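Local coordinates for lipoprotein (Actinomyces odontolyticus, PDB 3UP9) that probably captures L-methionine at the membrane surface as a lipid-tethered substrate-binding protein of the NlpA family, here holding a bound selenomethionine, at residues Asp105-Ile111 / Asn150-Val156; Gly129-Ile133 / Val145-Phe151. All blocks are in the same frame, centred on the assembly; numbering follows the deposited sequence.

Contact 1 of 2, residues Asp105-Ile111 / Asn150-Val156; sequences DGGTIGI and NFDFREV
Ile111 sets its CD1 against the ring of Phe153, 3.8 Å from Phe153 CE1, on the tight side of two parallel strands, 107-111 and 151-156. CG1 stands anti to the backbone N (chi1 -167°), which carries CD1 back to the aromatic ring. Two residues earlier, on the same face, Ile109 passes Phe151, with Ile109 CD1 4.0 Å from Phe151 CE2. The two rings also meet edge-to-face: Phe151 CE2 lies 3.4 Å above the plane of Phe153, over its centre. Branched aliphatics and phenylalanines suit this buried face, being bulky and without polar atoms to satisfy. With an alanine here in place of Ile111, the Phe153 ring would probably lose its neighbour at CE1, and a gap would open beside Leu122.

Between the strands the backbone bonds follow the parallel ladder. Ile109 gives its N to Asp152 O at 3.0 Å and receives Arg154 N on its own O at 2.8 Å; Ile111 N and O repeat the pattern with Arg154 O and Val156 N.

The reverse face is looser: Thr108 CG2 comes only within 4.2 Å of Arg154 NH2, and both side chains touch Phe168. Asp152 and Arg154 are exposed here, where charged groups can meet solvent. Gly106, at a glycine-favouring phi of 74°, brings its N to Asn150 O at 2.7 Å.

With helix 115-127 between them in the chain, the strands form a beta-alpha-beta crossover, fitting the alpha/beta periplasmic-binding-protein clan. Strand 151-156 is outermost in a five-stranded mixed sheet; the helix covers Ile111 and Phe153, while Leu130 packs on Ile109 and Val131 on Phe151.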
ATOM      1  N   ASP A 105      11.397  -5.271  27.314  1.00 53.82           N
ATOM      2  CA  ASP A 105      12.701  -5.864  27.119  1.00 57.65           C
ATOM      3  C   ASP A 105      12.584  -7.309  26.581  1.00 56.64           C
ATOM      4  O   ASP A 105      12.014  -8.169  27.261  1.00 55.39           O
ATOM      5  CB  ASP A 105      13.409  -5.909  28.482  1.00 62.99           C
ATOM      6  CG  ASP A 105      14.897  -5.930  28.340  1.00 67.88           C
ATOM      7  OD1 ASP A 105      15.398  -6.477  27.321  1.00 69.57           O
ATOM      8  OD2 ASP A 105      15.551  -5.352  29.222  1.00 70.51           O
ATOM      9  N   GLY A 106      13.122  -7.558  25.383  1.00 55.27           N
ATOM     10  CA  GLY A 106      12.901  -8.822  24.647  1.00 54.76           C
ATOM     11  C   GLY A 106      11.518  -8.962  24.012  1.00 51.88           C
ATOM     12  O   GLY A 106      11.081 -10.056  23.676  1.00 53.52           O
ATOM     13  N   GLY A 107      10.845  -7.839  23.825  1.00 49.81           N
ATOM     14  CA  GLY A 107       9.521  -7.795  23.196  1.00 49.93           C
ATOM     15  C   GLY A 107       9.635  -8.015  21.698  1.00 48.90           C
ATOM     16  O   GLY A 107      10.742  -8.133  21.182  1.00 50.05           O
ATOM     17  N   THR A 108       8.505  -8.062  21.005  1.00 46.86           N
ATOM     18  CA  THR A 108       8.487  -8.443  19.593  1.00 44.62           C
ATOM     19  C   THR A 108       7.726  -7.435  18.717  1.00 42.50           C
ATOM     20  O   THR A 108       6.762  -6.870  19.153  1.00 40.63           O
ATOM     21  CB  THR A 108       7.826  -9.809  19.430  1.00 44.45           C
ATOM     22  OG1 THR A 108       6.551  -9.765  20.057  1.00 41.65           O
ATOM     23  CG2 THR A 108       8.727 -10.954  20.014  1.00 45.01           C
ATOM     24  N   ILE A 109       8.200  -7.201  17.488  1.00 43.27           N
ATOM     25  CA  ILE A 109       7.542  -6.307  16.536  1.00 41.09           C
ATOM     26  C   ILE A 109       7.429  -7.091  15.248  1.00 40.11           C
ATOM     27  O   ILE A 109       8.424  -7.495  14.689  1.00 38.51           O
ATOM     28  CB  ILE A 109       8.296  -4.982  16.282  1.00 41.30           C
ATOM     29  CG1 ILE A 109       8.447  -4.174  17.594  1.00 41.34           C
ATOM     30  CG2 ILE A 109       7.578  -4.144  15.207  1.00 38.97           C
ATOM     31  CD1 ILE A 109       9.080  -2.802  17.448  1.00 39.48           C
ATOM     32  N   GLY A 110       6.190  -7.352  14.843  1.00 40.32           N
ATOM     33  CA  GLY A 110       5.890  -7.883  13.523  1.00 40.14           C
ATOM     34  C   GLY A 110       6.209  -6.900  12.417  1.00 40.00           C
ATOM     35  O   GLY A 110       5.882  -5.713  12.510  1.00 42.46           O
ATOM     36  N   ILE A 111       6.833  -7.392  11.361  1.00 40.35           N
ATOM     37  CA  ILE A 111       7.287  -6.559  10.249  1.00 39.09           C
ATOM     38  C   ILE A 111       7.081  -7.362   8.956  1.00 40.44           C
ATOM     39  O   ILE A 111       7.337  -8.553   8.905  1.00 41.00           O
ATOM     40  CB  ILE A 111       8.774  -6.142  10.459  1.00 39.21           C
ATOM     41  CG1 ILE A 111       9.211  -5.023   9.497  1.00 37.94           C
ATOM     42  CG2 ILE A 111       9.716  -7.368  10.401  1.00 39.75           C
ATOM     43  CD1 ILE A 111      10.415  -4.223  10.011  1.00 37.78           C
ATOM     44  N   ASN A 150      16.413  -3.518  23.310  1.00 63.23           N
ATOM     45  CA  ASN A 150      16.424  -4.969  23.176  1.00 62.68           C
ATOM     46  C   ASN A 150      15.036  -5.540  22.835  1.00 59.24           C
ATOM     47  O   ASN A 150      14.167  -5.671  23.696  1.00 56.50           O
ATOM     48  CB  ASN A 150      16.962  -5.629  24.445  1.00 67.09           C
ATOM     49  CG  ASN A 150      17.086  -7.137  24.289  1.00 71.61           C
ATOM     50  OD1 ASN A 150      16.329  -7.894  24.884  1.00 72.65           O
ATOM     51  ND2 ASN A 150      18.014  -7.576  23.441  1.00 78.15           N
ATOM     52  N   PHE A 151      14.835  -5.865  21.565  1.00 54.47           N
ATOM     53  CA  PHE A 151      13.624  -6.515  21.115  1.00 52.11           C
ATOM     54  C   PHE A 151      13.983  -7.386  19.885  1.00 53.63           C
ATOM     55  O   PHE A 151      15.103  -7.320  19.410  1.00 57.92           O
ATOM     56  CB  PHE A 151      12.574  -5.447  20.763  1.00 48.83           C
ATOM     57  CG  PHE A 151      12.921  -4.648  19.520  1.00 45.81           C
ATOM     58  CD1 PHE A 151      13.744  -3.526  19.591  1.00 45.08           C
ATOM     59  CD2 PHE A 151      12.448  -5.031  18.283  1.00 43.96           C
ATOM     60  CE1 PHE A 151      14.083  -2.828  18.442  1.00 44.73           C
ATOM     61  CE2 PHE A 151      12.807  -4.338  17.118  1.00 42.63           C
ATOM     62  CZ  PHE A 151      13.628  -3.251  17.201  1.00 42.25           C
ATOM     63  N   ASP A 152      13.041  -8.181  19.376  1.00 53.83           N
ATOM     64  CA  ASP A 152      13.198  -8.950  18.144  1.00 54.13           C
ATOM     65  C   ASP A 152      12.144  -8.577  17.118  1.00 51.67           C
ATOM     66  O   ASP A 152      10.967  -8.419  17.453  1.00 48.90           O
ATOM     67  CB  ASP A 152      13.085 -10.450  18.439  1.00 57.86           C
ATOM     68  CG  ASP A 152      14.136 -10.909  19.404  1.00 63.31           C
ATOM     69  OD1 ASP A 152      15.311 -10.535  19.210  1.00 64.76           O
ATOM     70  OD2 ASP A 152      13.793 -11.614  20.371  1.00 71.41           O
ATOM     71  N   PHE A 153      12.564  -8.448  15.864  1.00 50.58           N
ATOM     72  CA  PHE A 153      11.618  -8.388  14.772  1.00 50.89           C
ATOM     73  C   PHE A 153      11.112  -9.773  14.431  1.00 50.23           C
ATOM     74  O   PHE A 153      11.834 -10.759  14.538  1.00 54.35           O
ATOM     75  CB  PHE A 153      12.254  -7.804  13.527  1.00 50.44           C
ATOM     76  CG  PHE A 153      12.550  -6.335  13.616  1.00 48.67           C
ATOM     77  CD1 PHE A 153      11.539  -5.420  13.507  1.00 46.25           C
ATOM     78  CD2 PHE A 153      13.863  -5.882  13.747  1.00 49.76           C
ATOM     79  CE1 PHE A 153      11.814  -4.067  13.573  1.00 46.31           C
ATOM     80  CE2 PHE A 153      14.147  -4.530  13.784  1.00 48.33           C
ATOM     81  CZ  PHE A 153      13.112  -3.626  13.706  1.00 47.97           C
ATOM     82  N   ARG A 154       9.864  -9.860  14.029  1.00 49.20           N
ATOM     83  CA  ARG A 154       9.361 -11.123  13.474  1.00 50.28           C
ATOM     84  C   ARG A 154       8.720 -10.858  12.137  1.00 47.36           C
ATOM     85  O   ARG A 154       7.710 -10.153  12.049  1.00 45.00           O
ATOM     86  CB  ARG A 154       8.347 -11.781  14.402  1.00 52.27           C
ATOM     87  CG  ARG A 154       8.899 -12.099  15.754  1.00 54.96           C
ATOM     88  CD  ARG A 154       9.872 -13.239  15.705  1.00 60.89           C
ATOM     89  NE  ARG A 154       9.861 -13.752  17.055  1.00 68.23           N
ATOM     90  CZ  ARG A 154       8.963 -14.621  17.529  1.00 70.08           C
ATOM     91  NH1 ARG A 154       8.016 -15.178  16.742  1.00 66.90           N
ATOM     92  NH2 ARG A 154       9.045 -14.955  18.807  1.00 72.36           N
ATOM     93  N   GLU A 155       9.328 -11.417  11.094  1.00 49.85           N
ATOM     94  CA  GLU A 155       8.847 -11.251   9.728  1.00 49.22           C
ATOM     95  C   GLU A 155       7.600 -12.027   9.574  1.00 48.19           C
ATOM     96  O   GLU A 155       7.536 -13.159   9.950  1.00 49.38           O
ATOM     97  CB  GLU A 155       9.838 -11.780   8.735  1.00 52.15           C
ATOM     98  CG  GLU A 155      11.062 -10.925   8.542  1.00 56.51           C
ATOM     99  CD  GLU A 155      11.751 -11.294   7.234  1.00 59.87           C
ATOM    100  OE1 GLU A 155      11.579 -12.448   6.802  1.00 61.28           O
ATOM    101  OE2 GLU A 155      12.417 -10.435   6.626  1.00 61.03           O
ATOM    102  N   VAL A 156       6.606 -11.395   8.994  1.00 50.40           N
ATOM    103  CA  VAL A 156       5.308 -11.957   8.823  1.00 50.55           C
ATOM    104  C   VAL A 156       4.952 -11.589   7.390  1.00 51.08           C
ATOM    105  O   VAL A 156       5.388 -10.548   6.872  1.00 50.84           O
ATOM    106  CB  VAL A 156       4.383 -11.345   9.892  1.00 50.42           C
ATOM    107  CG1 VAL A 156       2.946 -11.300   9.458  1.00 52.54           C
ATOM    108  CG2 VAL A 156       4.506 -12.126  11.184  1.00 51.70           C
TER

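Contact 2 of 2, residues Gly129-Ile133 / Val145-Phe151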
ATOM      1  N   GLY A 129      13.493   6.553  17.109  1.00 48.11           N
ATOM      2  CA  GLY A 129      14.700   6.252  17.871  1.00 48.95           C
ATOM      3  C   GLY A 129      14.911   4.779  18.204  1.00 49.52           C
ATOM      4  O   GLY A 129      15.770   4.464  19.008  1.00 50.18           O
ATOM      5  N   LEU A 130      14.161   3.865  17.562  1.00 49.22           N
ATOM      6  CA  LEU A 130      14.157   2.430  17.915  1.00 48.99           C
ATOM      7  C   LEU A 130      15.163   1.591  17.115  1.00 50.77           C
ATOM      8  O   LEU A 130      15.647   0.581  17.610  1.00 54.18           O
ATOM      9  CB  LEU A 130      12.729   1.856  17.810  1.00 47.19           C
ATOM     10  CG  LEU A 130      12.413   0.477  18.408  1.00 48.80           C
ATOM     11  CD1 LEU A 130      12.527   0.587  19.906  1.00 48.02           C
ATOM     12  CD2 LEU A 130      11.018  -0.042  18.034  1.00 46.38           C
ATOM     13  N   VAL A 131      15.451   1.982  15.876  1.00 49.77           N
ATOM     14  CA  VAL A 131      16.561   1.415  15.121  1.00 49.30           C
ATOM     15  C   VAL A 131      17.438   2.532  14.490  1.00 51.67           C
ATOM     16  O   VAL A 131      17.029   3.677  14.250  1.00 51.43           O
ATOM     17  CB  VAL A 131      16.080   0.412  14.026  1.00 47.72           C
ATOM     18  CG1 VAL A 131      15.170  -0.670  14.622  1.00 44.92           C
ATOM     19  CG2 VAL A 131      15.381   1.139  12.870  1.00 45.41           C
ATOM     20  N   SER A 132      18.666   2.182  14.213  1.00 56.12           N
ATOM     21  CA  SER A 132      19.600   3.073  13.524  1.00 58.84           C
ATOM     22  C   SER A 132      19.832   2.533  12.098  1.00 57.28           C
ATOM     23  O   SER A 132      20.098   1.334  11.946  1.00 58.85           O
ATOM     24  CB  SER A 132      20.885   3.108  14.328  1.00 60.18           C
ATOM     25  OG  SER A 132      21.931   3.307  13.470  1.00 63.23           O
ATOM     26  N   ILE A 133      19.645   3.350  11.055  1.00 58.49           N
ATOM     27  CA  ILE A 133      19.942   2.881   9.672  1.00 61.79           C
ATOM     28  C   ILE A 133      21.281   3.439   9.166  1.00 67.51           C
ATOM     29  O   ILE A 133      21.454   4.643   9.116  1.00 67.30           O
ATOM     30  CB  ILE A 133      18.821   3.241   8.673  1.00 58.88           C
ATOM     31  CG1 ILE A 133      17.482   2.662   9.158  1.00 57.41           C
ATOM     32  CG2 ILE A 133      19.212   2.703   7.294  1.00 57.59           C
ATOM     33  CD1 ILE A 133      16.283   3.542   8.926  1.00 58.78           C
ATOM     34  N   VAL A 145      20.015  -3.073   9.927  1.00 58.99           N
ATOM     35  CA  VAL A 145      19.770  -1.944  10.855  1.00 57.04           C
ATOM     36  C   VAL A 145      20.348  -2.307  12.245  1.00 59.52           C
ATOM     37  O   VAL A 145      20.678  -3.477  12.471  1.00 60.14           O
ATOM     38  CB  VAL A 145      18.289  -1.562  10.899  1.00 54.13           C
ATOM     39  CG1 VAL A 145      17.856  -1.178   9.499  1.00 51.03           C
ATOM     40  CG2 VAL A 145      17.428  -2.696  11.461  1.00 51.48           C
ATOM     41  N   THR A 146      20.568  -1.327  13.130  1.00 56.74           N
ATOM     42  CA  THR A 146      21.100  -1.607  14.471  1.00 57.05           C
ATOM     43  C   THR A 146      19.969  -1.328  15.417  1.00 55.52           C
ATOM     44  O   THR A 146      19.405  -0.253  15.375  1.00 55.80           O
ATOM     45  CB  THR A 146      22.299  -0.707  14.897  1.00 59.00           C
ATOM     46  OG1 THR A 146      23.343  -0.811  13.934  1.00 59.68           O
ATOM     47  CG2 THR A 146      22.845  -1.089  16.297  1.00 56.64           C
ATOM     48  N   LYS A 147      19.655  -2.289  16.273  1.00 55.65           N
ATOM     49  CA  LYS A 147      18.542  -2.173  17.209  1.00 54.83           C
ATOM     50  C   LYS A 147      19.029  -1.301  18.339  1.00 55.29           C
ATOM     51  O   LYS A 147      20.139  -1.481  18.806  1.00 57.49           O
ATOM     52  CB  LYS A 147      18.078  -3.578  17.661  1.00 54.40           C
ATOM     53  CG  LYS A 147      16.998  -4.171  16.744  1.00 53.50           C
ATOM     54  CD  LYS A 147      17.124  -5.648  16.377  1.00 55.14           C
ATOM     55  CE  LYS A 147      17.318  -6.566  17.569  1.00 55.73           C
ATOM     56  NZ  LYS A 147      16.939  -7.935  17.143  1.00 57.02           N
ATOM     57  N   LEU A 148      18.246  -0.299  18.739  1.00 57.28           N
ATOM     58  CA  LEU A 148      18.693   0.621  19.829  1.00 58.25           C
ATOM     59  C   LEU A 148      18.043   0.321  21.187  1.00 58.93           C
ATOM     60  O   LEU A 148      18.399   0.936  22.187  1.00 62.36           O
ATOM     61  CB  LEU A 148      18.536   2.093  19.432  1.00 55.77           C
ATOM     62  CG  LEU A 148      19.357   2.574  18.220  1.00 55.69           C
ATOM     63  CD1 LEU A 148      18.874   3.961  17.790  1.00 55.48           C
ATOM     64  CD2 LEU A 148      20.830   2.589  18.511  1.00 56.67           C
ATOM     65  N   LYS A 149      17.128  -0.650  21.220  1.00 59.27           N
ATOM     66  CA  LYS A 149      16.577  -1.218  22.464  1.00 59.45           C
ATOM     67  C   LYS A 149      16.570  -2.737  22.258  1.00 59.42           C
ATOM     68  O   LYS A 149      16.730  -3.210  21.148  1.00 61.44           O
ATOM     69  CB  LYS A 149      15.152  -0.681  22.733  1.00 59.06           C
ATOM     70  CG  LYS A 149      15.029   0.847  22.845  1.00 61.24           C
ATOM     71  CD  LYS A 149      15.620   1.409  24.165  1.00 65.32           C
ATOM     72  CE  LYS A 149      15.688   2.951  24.268  1.00 66.14           C
ATOM     73  NZ  LYS A 149      14.481   3.674  24.775  1.00 64.99           N
ATOM     74  N   ASN A 150      16.413  -3.518  23.310  1.00 63.23           N
ATOM     75  CA  ASN A 150      16.424  -4.969  23.176  1.00 62.68           C
ATOM     76  C   ASN A 150      15.036  -5.540  22.835  1.00 59.24           C
ATOM     77  O   ASN A 150      14.167  -5.671  23.696  1.00 56.50           O
ATOM     78  CB  ASN A 150      16.962  -5.629  24.445  1.00 67.09           C
ATOM     79  CG  ASN A 150      17.086  -7.137  24.289  1.00 71.61           C
ATOM     80  OD1 ASN A 150      16.329  -7.894  24.884  1.00 72.65           O
ATOM     81  ND2 ASN A 150      18.014  -7.576  23.441  1.00 78.15           N
ATOM     82  N   PHE A 151      14.835  -5.865  21.565  1.00 54.47           N
ATOM     83  CA  PHE A 151      13.624  -6.515  21.115  1.00 52.11           C
ATOM     84  C   PHE A 151      13.983  -7.386  19.885  1.00 53.63           C
ATOM     85  O   PHE A 151      15.103  -7.320  19.410  1.00 57.92           O
ATOM     86  CB  PHE A 151      12.574  -5.447  20.763  1.00 48.83           C
ATOM     87  CG  PHE A 151      12.921  -4.648  19.520  1.00 45.81           C
ATOM     88  CD1 PHE A 151      13.744  -3.526  19.591  1.00 45.08           C
ATOM     89  CD2 PHE A 151      12.448  -5.031  18.283  1.00 43.96           C
ATOM     90  CE1 PHE A 151      14.083  -2.828  18.442  1.00 44.73           C
ATOM     91  CE2 PHE A 151      12.807  -4.338  17.118  1.00 42.63           C
ATOM     92  CZ  PHE A 151      13.628  -3.251  17.201  1.00 42.25           C
TER
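Leu130 packs on Phe151 from one side, Leu130 CG lying 3.7 Å from Phe151 CE1. Its CD2 stands over a face of the ring. Val131 meets the same ring at its edge: Val131 CG1 lies near the ring plane, 4.0 Å from Phe151 CZ, the two side chains crossing at about a right angle. Both aliphatic residues suit a place beside an aromatic ring that is buried. Leu130 CD1 also crosses the aliphatic part of Lys149, 3.9 Å from Lys149 CG, so a lysine can serve here with its methylenes while its NZ makes a weak hydrogen bond to a tetraethylene glycol, probably from the crystallisation liquor. Farther along, Ile133 CG1 and Val145 CG1 lie side by side at 3.9 Å, pointing the same way.

These side chains are brought together by a two-stranded antiparallel ribbon, 131-132 with 146-147, in which Ser132 and Thr146 form the hydrogen-bonded pair and Val131 and Lys147 the non-hydrogen-bonded one. Ser132 N donates to Thr146 O at 2.8 Å and Thr146 N returns the bond to Ser132 O. A third bond runs from Leu148 N to Leu130 O at 3.0 Å. Leu148 sends CD1 to within 3.4 Å of Gly129 O, near a glycine whose phi of 74° favours that residue type.

Beyond the ribbon the chain turns into strand 151-156, and Lys147 NZ makes a weak hydrogen bond to Phe151 O, with a long, weak ion pair to Asp152 besides. Leu103 touches both Leu130 and Phe151, and Glu123 and Ala126 of helix 115-127 support Ile133.

The centres of contacts 1 and 2 are 11 Å apart. Contact 2 falls within the chain between the two halves of contact 1, and Asn150 and Phe151 belong to both. The chain runs from strand 107-112 through helix 115-127 into the ribbon and then strand 151-156, so the ribbon is an insertion in a beta-alpha-beta crossover. The two contacts meet where Ile109 CD1 lies 3.4 Å from Leu130 CD2 and Phe153 CZ 3.7 Å from Val131 CG1. The ribbon thus packs against the edge strand 151-156 of the five-stranded sheet, consistent with a peripheral place in the fold; the side chain of Ile111, in contact 1, is about 13 Å from the bound selenomethionine.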